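Local coordinates for protein Csc2 (Thermofilum pendens, PDB 4TXD) that probably binds CRISPR RNA as the Cas7-family backbone subunit of a type I-D interference complex, and carries a bound zinc ion, at residues R60-A72 against L268-V280. Sequence-based numbering, arbitrary orientation. Where two conformers were deposited one is given.
Sequences RAANYLLLRTEGA and LGGRSGIYGTVRV
L65 and V278 meet at nearly a right angle in the apolar centre, where L65 CD2 lies 3.6 Å from V278 CG1. L65 has its CG beside the backbone N and opposite the carbonyl carbon (chi1 -79°), a torsion that turns both methyls in toward the valine. Next to them L67 and I274, a non-hydrogen-bonded pair, run side by side in the same direction, with L67 CD2 3.7 Å from I274 CG1. The backbones show how one pair of segments can serve two antiparallel sheets. R60 and R279 form a hydrogen-bonded pair between adjacent strands of the large sheet in this RRM-like Cas7 fold, whereas L66 and Y275 form another in a small three-stranded sheet, completed by 232-235. Both segments bend between the ladders, at 62-64 and at G276, and the register slips by two residues. The link from A62 N to T277 O (2.9 Å) lies at this junction, while T277 OG1 turns to E267. In the small ladder the bond from L66 N to Y275 O is nearly straight, 175° at the hydrogen, and lies in the carbonyl plane; that from R68 N to G273 O (3.0 Å) instead approaches from above the plane of its acceptor. On the face that carries L66 and Y275, the side chains of R68 and Y275 cross at about a right angle, R68 CD 3.7 Å from Y275 CE2, before the guanidinium pairs with E232. The phenol points edge-on back to the type II' turn G269 to S272, where Y275 OH makes a weak bond to G270 O (3.4 Å) in the ring plane and accepts another weak one from G273 N.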
loop_
_atom_site.group_PDB
_atom_site.type_symbol
_atom_site.label_atom_id
_atom_site.label_comp_id
_atom_site.label_asym_id
_atom_site.label_seq_id
_atom_site.Cartn_x
_atom_site.Cartn_y
_atom_site.Cartn_z
ATOM N N ARG A 60 7.336 12.773 2.728
ATOM C CA ARG A 60 7.592 14.147 3.133
ATOM C C ARG A 60 6.374 15.046 2.953
ATOM O O ARG A 60 5.749 15.096 1.890
ATOM C CB ARG A 60 8.786 14.724 2.367
ATOM C CG ARG A 60 9.315 15.992 3.012
ATOM C CD ARG A 60 10.485 16.573 2.272
ATOM N NE ARG A 60 11.156 17.567 3.104
ATOM C CZ ARG A 60 12.087 18.397 2.656
ATOM N NH1 ARG A 60 12.441 18.350 1.383
ATOM N NH2 ARG A 60 12.661 19.270 3.478
ATOM N N ALA A 61 6.047 15.765 4.019
ATOM C CA ALA A 61 4.970 16.739 4.010
ATOM C C ALA A 61 5.310 17.964 3.139
ATOM O O ALA A 61 6.242 18.707 3.449
ATOM C CB ALA A 61 4.669 17.177 5.442
ATOM N N ALA A 62 4.547 18.180 2.073
ATOM C CA ALA A 62 4.766 19.340 1.190
ATOM C C ALA A 62 4.220 20.615 1.835
ATOM O O ALA A 62 4.947 21.584 2.025
ATOM C CB ALA A 62 4.125 19.108 -0.173
ATOM N N ASN A 63 2.925 20.571 2.151
ATOM C CA ASN A 63 2.258 21.563 2.983
ATOM C C ASN A 63 2.150 21.056 4.427
ATOM O O ASN A 63 2.932 20.209 4.850
ATOM C CB ASN A 63 0.864 21.885 2.419
ATOM C CG ASN A 63 0.029 20.627 2.107
ATOM O OD1 ASN A 63 0.308 19.530 2.602
ATOM N ND2 ASN A 63 -1.011 20.798 1.283
ATOM N N TYR A 64 1.303 21.510 5.173
ATOM C CA TYR A 64 0.881 20.927 6.444
ATOM C C TYR A 64 0.140 19.620 6.198
ATOM O O TYR A 64 -0.639 19.561 5.307
ATOM C CB TYR A 64 -0.014 21.874 7.256
ATOM C CG TYR A 64 0.712 22.896 8.076
ATOM C CD1 TYR A 64 1.101 24.101 7.535
ATOM C CD2 TYR A 64 1.022 22.663 9.401
ATOM C CE1 TYR A 64 1.767 25.027 8.279
ATOM C CE2 TYR A 64 1.686 23.594 10.139
ATOM C CZ TYR A 64 2.068 24.773 9.566
ATOM O OH TYR A 64 2.734 25.685 10.307
ATOM N N LEU A 65 0.400 18.604 7.013
ATOM C CA LEU A 65 -0.371 17.378 7.011
ATOM C C LEU A 65 -1.311 17.342 8.192
ATOM O O LEU A 65 -0.844 17.533 9.264
ATOM C CB LEU A 65 0.502 16.166 7.150
ATOM C CG LEU A 65 1.260 15.628 5.985
ATOM C CD1 LEU A 65 1.939 14.342 6.367
ATOM C CD2 LEU A 65 0.311 15.438 4.827
ATOM N N LEU A 66 -2.511 17.064 8.060
ATOM C CA LEU A 66 -3.437 16.974 9.182
ATOM C C LEU A 66 -3.688 15.508 9.529
ATOM O O LEU A 66 -4.111 14.728 8.677
ATOM C CB LEU A 66 -4.752 17.684 8.859
ATOM C CG LEU A 66 -4.664 19.062 8.197
ATOM C CD1 LEU A 66 -6.055 19.641 7.969
ATOM C CD2 LEU A 66 -3.808 20.017 9.017
ATOM N N LEU A 67 -3.430 15.124 10.607
ATOM C CA LEU A 67 -3.687 13.836 11.228
ATOM C C LEU A 67 -4.887 13.878 12.179
ATOM O O LEU A 67 -4.955 14.697 13.013
ATOM C CB LEU A 67 -2.481 13.290 11.976
ATOM C CG LEU A 67 -1.183 13.106 11.203
ATOM C CD1 LEU A 67 -0.021 12.661 12.064
ATOM C CD2 LEU A 67 -1.379 12.170 10.044
ATOM N N ARG A 68 -5.799 12.951 12.000
ATOM C CA ARG A 68 -6.958 12.828 12.861
ATOM C C ARG A 68 -7.132 11.406 13.324
ATOM O O ARG A 68 -6.977 10.514 12.576
ATOM C CB ARG A 68 -8.216 13.220 12.132
ATOM C CG ARG A 68 -8.218 14.609 11.627
ATOM C CD ARG A 68 -9.527 14.891 10.939
ATOM N NE ARG A 68 -10.253 15.920 11.609
ATOM C CZ ARG A 68 -10.326 17.165 11.177
ATOM N NH1 ARG A 68 -11.010 18.053 11.854
ATOM N NH2 ARG A 68 -9.713 17.514 10.070
ATOM N N THR A 69 -7.431 11.233 14.595
ATOM C CA THR A 69 -7.724 9.895 15.107
ATOM C C THR A 69 -9.016 9.371 14.486
ATOM O O THR A 69 -9.847 10.157 14.054
ATOM C CB THR A 69 -7.858 9.896 16.638
ATOM O OG1 THR A 69 -8.742 10.957 17.022
ATOM C CG2 THR A 69 -6.497 10.120 17.281
ATOM N N GLU A 70 -9.179 8.051 14.431
ATOM C CA GLU A 70 -10.438 7.460 13.977
ATOM C C GLU A 70 -10.883 6.319 14.885
ATOM O O GLU A 70 -10.742 5.146 14.533
ATOM C CB GLU A 70 -10.321 6.941 12.545
ATOM C CG GLU A 70 -11.367 7.500 11.592
ATOM C CD GLU A 70 -10.934 8.807 10.952
ATOM O OE1 GLU A 70 -11.234 9.884 11.513
ATOM O OE2 GLU A 70 -10.292 8.754 9.882
ATOM N N GLY A 71 -11.420 6.659 16.050
ATOM C CA GLY A 71 -11.935 5.644 16.954
ATOM C C GLY A 71 -10.974 5.302 18.074
ATOM O O GLY A 71 -9.766 5.539 17.964
ATOM N N ALA A 72 -11.524 4.745 19.152
ATOM C CA ALA A 72 -10.747 4.365 20.325
ATOM C C ALA A 72 -9.491 3.598 19.932
ATOM O O ALA A 72 -9.511 2.763 19.023
ATOM C CB ALA A 72 -11.606 3.528 21.292
ATOM N N LEU A 268 -3.424 13.437 -0.214
ATOM C CA LEU A 268 -3.973 12.457 0.721
ATOM C C LEU A 268 -5.263 12.986 1.304
ATOM O O LEU A 268 -5.349 14.159 1.683
ATOM C CB LEU A 268 -2.984 12.144 1.850
ATOM C CG LEU A 268 -1.579 11.672 1.467
ATOM C CD1 LEU A 268 -0.796 11.293 2.718
ATOM C CD2 LEU A 268 -1.630 10.494 0.474
ATOM N N GLY A 269 -6.266 12.121 1.383
ATOM C CA GLY A 269 -7.542 12.501 1.958
ATOM C C GLY A 269 -8.456 11.300 2.095
ATOM O O GLY A 269 -8.033 10.228 2.527
ATOM N N GLY A 270 -9.710 11.474 1.703
ATOM C CA GLY A 270 -10.697 10.431 1.882
ATOM C C GLY A 270 -11.082 10.376 3.342
ATOM O O GLY A 270 -11.196 11.406 3.998
ATOM N N ARG A 271 -11.264 9.174 3.865
ATOM C CA ARG A 271 -11.695 9.034 5.246
ATOM C C ARG A 271 -10.597 8.464 6.129
ATOM O O ARG A 271 -10.880 7.947 7.204
ATOM C CB ARG A 271 -12.940 8.148 5.326
ATOM C CG ARG A 271 -14.176 8.757 4.685
ATOM C CD ARG A 271 -15.425 7.898 4.806
ATOM N NE ARG A 271 -16.567 8.491 4.116
ATOM C CZ ARG A 271 -17.741 7.895 3.969
ATOM N NH1 ARG A 271 -17.938 6.681 4.469
ATOM N NH2 ARG A 271 -18.725 8.510 3.326
ATOM N N SER A 272 -9.345 8.572 5.693
ATOM C CA SER A 272 -8.283 7.769 6.300
ATOM C C SER A 272 -7.569 8.414 7.480
ATOM O O SER A 272 -6.655 7.813 8.027
ATOM C CB SER A 272 -7.235 7.402 5.251
ATOM O OG SER A 272 -7.811 7.318 3.961
ATOM N N GLY A 273 -7.958 9.606 7.852
ATOM C CA GLY A 273 -7.355 10.266 8.978
ATOM C C GLY A 273 -6.005 10.929 8.732
ATOM O O GLY A 273 -5.295 11.263 9.632
ATOM N N ILE A 274 -5.686 11.108 7.474
ATOM C CA ILE A 274 -4.553 11.880 7.092
ATOM C C ILE A 274 -4.919 12.721 5.881
ATOM O O ILE A 274 -5.371 12.254 4.916
ATOM C CB ILE A 274 -3.321 11.013 6.832
ATOM C CG1 ILE A 274 -2.151 11.878 6.416
ATOM C CG2 ILE A 274 -3.585 9.962 5.787
ATOM C CD1 ILE A 274 -0.870 11.126 6.329
ATOM N N TYR A 275 -4.718 13.988 5.997
ATOM C CA TYR A 275 -5.048 14.977 4.913
ATOM C C TYR A 275 -4.049 16.156 4.541
ATOM O O TYR A 275 -3.351 16.553 5.408
ATOM C CB TYR A 275 -6.315 15.703 5.385
ATOM C CG TYR A 275 -7.361 14.729 5.881
ATOM C CD1 TYR A 275 -8.218 14.091 4.988
ATOM C CD2 TYR A 275 -7.454 14.401 7.232
ATOM C CE1 TYR A 275 -9.152 13.177 5.428
ATOM C CE2 TYR A 275 -8.388 13.490 7.679
ATOM C CZ TYR A 275 -9.233 12.879 6.773
ATOM O OH TYR A 275 -10.164 11.967 7.209
ATOM N N GLY A 276 -3.661 16.116 3.282
ATOM C CA GLY A 276 -2.662 17.073 2.831
ATOM C C GLY A 276 -1.864 16.535 1.663
ATOM O O GLY A 276 -2.197 15.486 1.109
ATOM N N THR A 277 -0.804 17.248 1.297
ATOM C CA THR A 277 0.027 16.848 0.168
ATOM C C THR A 277 1.368 16.287 0.613
ATOM O O THR A 277 2.065 16.886 1.431
ATOM C CB THR A 277 0.270 18.050 -0.778
ATOM O OG1 THR A 277 -0.991 18.641 -1.118
ATOM C CG2 THR A 277 0.997 17.612 -2.036
ATOM N N VAL A 278 1.739 15.132 0.072
ATOM C CA VAL A 278 3.028 14.553 0.387
ATOM C C VAL A 278 3.822 14.290 -0.877
ATOM O O VAL A 278 3.290 14.344 -1.984
ATOM C CB VAL A 278 2.908 13.216 1.166
ATOM C CG1 VAL A 278 2.162 13.432 2.486
ATOM C CG2 VAL A 278 2.228 12.141 0.300
ATOM N N ARG A 279 5.102 14.015 -0.680
ATOM C CA ARG A 279 5.941 13.405 -1.691
ATOM C C ARG A 279 6.562 12.155 -1.083
ATOM O O ARG A 279 7.145 12.182 0.008
ATOM C CB ARG A 279 7.023 14.367 -2.195
ATOM C CG ARG A 279 7.890 13.745 -3.276
ATOM C CD ARG A 279 8.880 14.728 -3.891
ATOM N NE ARG A 279 9.717 14.062 -4.889
ATOM C CZ ARG A 279 10.989 13.718 -4.698
ATOM N NH1 ARG A 279 11.593 14.001 -3.551
ATOM N NH2 ARG A 279 11.663 13.104 -5.663
ATOM N N VAL A 280 6.405 11.042 -1.786
ATOM C CA VAL A 280 6.910 9.770 -1.315
ATOM C C VAL A 280 8.062 9.348 -2.186
ATOM O O VAL A 280 7.992 9.476 -3.408
ATOM C CB VAL A 280 5.811 8.669 -1.342
ATOM C CG1 VAL A 280 6.381 7.329 -0.892
ATOM C CG2 VAL A 280 4.602 9.084 -0.475
#